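Local structure of DinB-like domain-containing protein (Thermus thermophilus, 2YQY) at residues L48-L56 and S105-A116. The protein is of unknown function but folds as a DinB-like four-helix bundle with an exposed histidine triad, consistent with a metal-binding role. Residues are numbered along the deposited sequence; the frame is centred on the assembly and turned at random.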
ATOM      1  N   LEU A  48      -6.601   7.945  -9.596  1.00 20.53           N
ATOM      2  CA  LEU A  48      -5.994   8.741  -8.528  1.00 20.15           C
ATOM      3  C   LEU A  48      -6.555   8.461  -7.111  1.00 19.69           C
ATOM      4  O   LEU A  48      -5.842   8.562  -6.128  1.00 19.50           O
ATOM      5  CB  LEU A  48      -6.098  10.236  -8.871  1.00 19.91           C
ATOM      6  CG  LEU A  48      -5.204  10.681 -10.028  1.00 20.02           C
ATOM      7  CD1 LEU A  48      -5.615  12.095 -10.505  1.00 20.84           C
ATOM      8  CD2 LEU A  48      -3.705  10.624  -9.643  1.00 19.74           C
ATOM      9  N   MET A  49      -7.838   8.152  -7.019  1.00 20.01           N
ATOM     10  CA  MET A  49      -8.455   7.727  -5.752  1.00 20.35           C
ATOM     11  C   MET A  49      -7.934   6.353  -5.371  1.00 19.71           C
ATOM     12  O   MET A  49      -7.658   6.102  -4.206  1.00 18.84           O
ATOM     13  CB  MET A  49      -9.969   7.697  -5.886  1.00 21.01           C
ATOM     14  CG  MET A  49     -10.599   9.070  -6.058  1.00 21.52           C
ATOM     15  SD  MET A  49     -12.357   9.153  -6.504  1.00 12.60           S
ATOM     16  CE  MET A  49     -12.237  10.676  -7.390  1.00 21.10           C
ATOM     17  N   VAL A  50      -7.772   5.467  -6.360  1.00 16.83           N
ATOM     18  CA  VAL A  50      -7.216   4.163  -6.067  1.00 17.71           C
ATOM     19  C   VAL A  50      -5.827   4.363  -5.432  1.00 17.71           C
ATOM     20  O   VAL A  50      -5.530   3.780  -4.405  1.00 19.47           O
ATOM     21  CB  VAL A  50      -7.095   3.276  -7.341  1.00 17.86           C
ATOM     22  CG1 VAL A  50      -6.340   1.995  -7.033  1.00 17.04           C
ATOM     23  CG2 VAL A  50      -8.487   2.970  -7.920  1.00 18.44           C
ATOM     24  N   ALA A  51      -4.984   5.175  -6.068  1.00 17.81           N
ATOM     25  CA  ALA A  51      -3.607   5.411  -5.591  1.00 18.31           C
ATOM     26  C   ALA A  51      -3.578   6.019  -4.176  1.00 17.92           C
ATOM     27  O   ALA A  51      -2.785   5.615  -3.345  1.00 17.31           O
ATOM     28  CB  ALA A  51      -2.845   6.300  -6.583  1.00 17.59           C
ATOM     29  N   GLU A  52      -4.441   7.003  -3.918  1.00 17.92           N
ATOM     30  CA  GLU A  52      -4.567   7.592  -2.577  1.00 18.22           C
ATOM     31  C   GLU A  52      -4.965   6.514  -1.563  1.00 18.75           C
ATOM     32  O   GLU A  52      -4.396   6.460  -0.464  1.00 17.94           O
ATOM     33  CB  GLU A  52      -5.567   8.774  -2.587  1.00 18.46           C
ATOM     34  CG  GLU A  52      -6.034   9.152  -1.215  1.00 19.89           C
ATOM     35  CD  GLU A  52      -7.264  10.039  -1.176  1.00 19.37           C
ATOM     36  OE1 GLU A  52      -8.049  10.101  -2.161  1.00 18.68           O
ATOM     37  OE2 GLU A  52      -7.451  10.687  -0.118  1.00 19.10           O
ATOM     38  N   HIS A  53      -5.880   5.618  -1.951  1.00 18.22           N
ATOM     39  CA  HIS A  53      -6.262   4.475  -1.103  1.00 18.13           C
ATOM     40  C   HIS A  53      -5.066   3.580  -0.736  1.00 18.50           C
ATOM     41  O   HIS A  53      -4.881   3.229   0.413  1.00 17.44           O
ATOM     42  CB  HIS A  53      -7.337   3.628  -1.798  1.00 18.36           C
ATOM     43  CG  HIS A  53      -7.737   2.396  -1.030  1.00 17.00           C
ATOM     44  ND1 HIS A  53      -8.433   2.444   0.156  1.00 17.64           N
ATOM     45  CD2 HIS A  53      -7.535   1.082  -1.294  1.00 15.37           C
ATOM     46  CE1 HIS A  53      -8.622   1.216   0.609  1.00 18.05           C
ATOM     47  NE2 HIS A  53      -8.102   0.368  -0.266  1.00 17.36           N
ATOM     48  N   VAL A  54      -4.272   3.210  -1.735  1.00 18.58           N
ATOM     49  CA  VAL A  54      -3.060   2.468  -1.515  1.00 18.68           C
ATOM     50  C   VAL A  54      -2.145   3.157  -0.472  1.00 19.09           C
ATOM     51  O   VAL A  54      -1.664   2.496   0.449  1.00 18.74           O
ATOM     52  CB  VAL A  54      -2.291   2.227  -2.862  1.00 18.12           C
ATOM     53  CG1 VAL A  54      -0.841   1.772  -2.589  1.00 17.88           C
ATOM     54  CG2 VAL A  54      -3.073   1.204  -3.742  1.00 18.61           C
ATOM     55  N   ALA A  55      -1.871   4.455  -0.662  1.00 18.82           N
ATOM     56  CA  ALA A  55      -1.099   5.239   0.273  1.00 18.34           C
ATOM     57  C   ALA A  55      -1.698   5.216   1.699  1.00 19.02           C
ATOM     58  O   ALA A  55      -0.958   5.041   2.682  1.00 16.05           O
ATOM     59  CB  ALA A  55      -0.958   6.696  -0.236  1.00 18.55           C
ATOM     60  N   LEU A  56      -3.011   5.417   1.838  1.00 18.13           N
ATOM     61  CA  LEU A  56      -3.611   5.480   3.209  1.00 17.85           C
ATOM     62  C   LEU A  56      -3.452   4.100   3.917  1.00 17.96           C
ATOM     63  O   LEU A  56      -3.133   4.022   5.125  1.00 16.43           O
ATOM     64  CB  LEU A  56      -5.076   5.917   3.164  1.00 17.01           C
ATOM     65  CG  LEU A  56      -5.247   7.343   2.614  1.00 18.87           C
ATOM     66  CD1 LEU A  56      -6.742   7.742   2.412  1.00 20.85           C
ATOM     67  CD2 LEU A  56      -4.496   8.361   3.504  1.00 20.83           C
ATOM     68  N   SER A 105      -4.721  15.744  -7.267  1.00  8.86           N
ATOM     69  CA  SER A 105      -3.802  15.916  -8.391  1.00  7.99           C
ATOM     70  C   SER A 105      -2.747  14.828  -8.351  1.00  7.86           C
ATOM     71  O   SER A 105      -2.550  14.175  -7.306  1.00  8.94           O
ATOM     72  CB  SER A 105      -3.179  17.341  -8.424  1.00  7.93           C
ATOM     73  OG  SER A 105      -2.357  17.646  -7.255  1.00  9.93           O
ATOM     74  N   LEU A 106      -2.102  14.581  -9.494  1.00 27.25           N
ATOM     75  CA  LEU A 106      -1.070  13.555  -9.546  1.00 26.00           C
ATOM     76  C   LEU A 106       0.040  13.890  -8.552  1.00 25.88           C
ATOM     77  O   LEU A 106       0.428  13.051  -7.745  1.00 24.37           O
ATOM     78  CB  LEU A 106      -0.510  13.379 -10.960  1.00 25.00           C
ATOM     79  CG  LEU A 106       0.633  12.363 -11.066  1.00 23.66           C
ATOM     80  CD1 LEU A 106       0.184  10.941 -10.671  1.00 20.41           C
ATOM     81  CD2 LEU A 106       1.222  12.397 -12.475  1.00 24.32           C
ATOM     82  N   GLU A 107       0.518  15.137  -8.614  1.00 24.94           N
ATOM     83  CA  GLU A 107       1.524  15.636  -7.689  1.00 24.92           C
ATOM     84  C   GLU A 107       1.172  15.324  -6.236  1.00 24.44           C
ATOM     85  O   GLU A 107       2.021  14.845  -5.490  1.00 24.26           O
ATOM     86  N   GLU A 108      -0.066  15.633  -5.838  1.00 24.01           N
ATOM     87  CA  GLU A 108      -0.539  15.385  -4.469  1.00 23.47           C
ATOM     88  C   GLU A 108      -0.516  13.872  -4.147  1.00 22.70           C
ATOM     89  O   GLU A 108      -0.030  13.457  -3.097  1.00 21.40           O
ATOM     90  N   VAL A 109      -1.063  13.061  -5.050  1.00 22.87           N
ATOM     91  CA  VAL A 109      -1.136  11.594  -4.857  1.00 23.31           C
ATOM     92  C   VAL A 109       0.261  10.964  -4.775  1.00 23.83           C
ATOM     93  O   VAL A 109       0.496  10.119  -3.909  1.00 24.37           O
ATOM     94  CB  VAL A 109      -1.990  10.904  -5.959  1.00 23.31           C
ATOM     95  CG1 VAL A 109      -1.980   9.423  -5.790  1.00 24.57           C
ATOM     96  CG2 VAL A 109      -3.447  11.422  -5.927  1.00 23.29           C
ATOM     97  N   LEU A 110       1.176  11.385  -5.658  1.00 23.32           N
ATOM     98  CA  LEU A 110       2.559  10.879  -5.681  1.00 23.54           C
ATOM     99  C   LEU A 110       3.293  11.195  -4.384  1.00 23.25           C
ATOM    100  O   LEU A 110       4.084  10.383  -3.897  1.00 23.87           O
ATOM    101  CB  LEU A 110       3.351  11.484  -6.850  1.00 23.02           C
ATOM    102  CG  LEU A 110       3.075  11.020  -8.285  1.00 23.02           C
ATOM    103  CD1 LEU A 110       4.044  11.701  -9.228  1.00 24.19           C
ATOM    104  CD2 LEU A 110       3.143   9.491  -8.459  1.00 24.37           C
ATOM    105  N   ALA A 111       3.031  12.383  -3.844  1.00 22.85           N
ATOM    106  CA  ALA A 111       3.643  12.827  -2.599  1.00 22.87           C
ATOM    107  C   ALA A 111       3.096  11.987  -1.436  1.00 22.90           C
ATOM    108  O   ALA A 111       3.845  11.596  -0.546  1.00 21.06           O
ATOM    109  CB  ALA A 111       3.405  14.344  -2.380  1.00 22.31           C
ATOM    110  N   LEU A 112       1.794  11.694  -1.467  1.00 25.74           N
ATOM    111  CA  LEU A 112       1.165  10.858  -0.432  1.00 25.10           C
ATOM    112  C   LEU A 112       1.734   9.433  -0.464  1.00 22.32           C
ATOM    113  O   LEU A 112       2.017   8.824   0.591  1.00 19.25           O
ATOM    114  CB  LEU A 112      -0.368  10.830  -0.607  1.00 24.79           C
ATOM    115  CG  LEU A 112      -1.235  10.351   0.572  1.00 26.50           C
ATOM    116  CD1 LEU A 112      -1.098  11.248   1.818  1.00 26.72           C
ATOM    117  CD2 LEU A 112      -2.690  10.262   0.161  1.00 24.87           C
ATOM    118  N   LEU A 113       1.910   8.914  -1.671  1.00 19.94           N
ATOM    119  CA  LEU A 113       2.510   7.591  -1.833  1.00 19.99           C
ATOM    120  C   LEU A 113       3.932   7.535  -1.245  1.00 20.71           C
ATOM    121  O   LEU A 113       4.246   6.601  -0.505  1.00 21.00           O
ATOM    122  CB  LEU A 113       2.491   7.180  -3.308  1.00 19.17           C
ATOM    123  CG  LEU A 113       1.109   6.793  -3.866  1.00 18.44           C
ATOM    124  CD1 LEU A 113       1.119   6.860  -5.405  1.00 19.43           C
ATOM    125  CD2 LEU A 113       0.723   5.394  -3.391  1.00 21.18           C
ATOM    126  N   ASP A 114       4.759   8.536  -1.545  1.00 19.87           N
ATOM    127  CA  ASP A 114       6.158   8.520  -1.120  1.00 20.85           C
ATOM    128  C   ASP A 114       6.263   8.572   0.388  1.00 21.02           C
ATOM    129  O   ASP A 114       7.054   7.848   0.983  1.00 20.83           O
ATOM    130  CB  ASP A 114       6.948   9.676  -1.734  1.00 21.54           C
ATOM    131  CG  ASP A 114       7.262   9.447  -3.207  1.00 24.79           C
ATOM    132  OD1 ASP A 114       7.036   8.321  -3.700  1.00 28.49           O
ATOM    133  OD2 ASP A 114       7.722  10.387  -3.882  1.00 25.33           O
ATOM    134  N   ARG A 115       5.479   9.451   0.994  1.00 20.44           N
ATOM    135  CA  ARG A 115       5.508   9.638   2.446  1.00 20.77           C
ATOM    136  C   ARG A 115       5.101   8.362   3.190  1.00 20.47           C
ATOM    137  O   ARG A 115       5.792   7.929   4.103  1.00 19.68           O
ATOM    138  CB  ARG A 115       4.587  10.787   2.847  1.00 20.74           C
ATOM    139  CG  ARG A 115       4.721  11.179   4.300  1.00 22.60           C
ATOM    140  N   ALA A 116       3.971   7.780   2.806  1.00 20.21           N
ATOM    141  CA  ALA A 116       3.466   6.578   3.485  1.00 21.78           C
ATOM    142  C   ALA A 116       4.423   5.403   3.301  1.00 22.25           C
ATOM    143  O   ALA A 116       4.665   4.617   4.231  1.00 23.13           O
ATOM    144  CB  ALA A 116       2.042   6.243   2.984  1.00 22.39           C
TER
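Two helices of the bundle, 47-71 and 106-126, run side by side in the same direction here, and the contact between L48-L56 and S105-A116 is mainly apolar. The axes of 48-56 and 106-116 approach to 8.6 Å at 19°. A51 and A55, both small, point at the partner helix, which fits the close approach, and the CA atoms of A55 and L113 are 4.8 Å apart. V109 presses in between L48 and A51. Its CG1, anti to the backbone N (chi1 177°), meets A51 CB at a tight 3.3 Å, while CG2 packs against CD2 of L48, which also reaches L106. One turn on, L112 CG sits 3.8 Å from A55 CB, and its CD2 branch crosses the extended E52 chain at CG on the more open flank. L113 works the inner flank: CG stands anti to its carbonyl carbon (chi1 -73°), which turns the branched end inward, where CD2 lies 3.5 Å from A51 O, against A55 CB and across V54 at CG1. Cutting L113 back to an alanine would probably open a gap between A51, V54 and A55 and strip L28 of helix 10-30 of a packing partner. At the C-terminal end of the two segments A116 CB abuts A55 O at 3.2 Å. On another face of helix 47-71, H53 meets the rings of H155 and H159. Two helices packed at a shallow angle through an apolar seam belong to the four-helix bundle of the DinB fold.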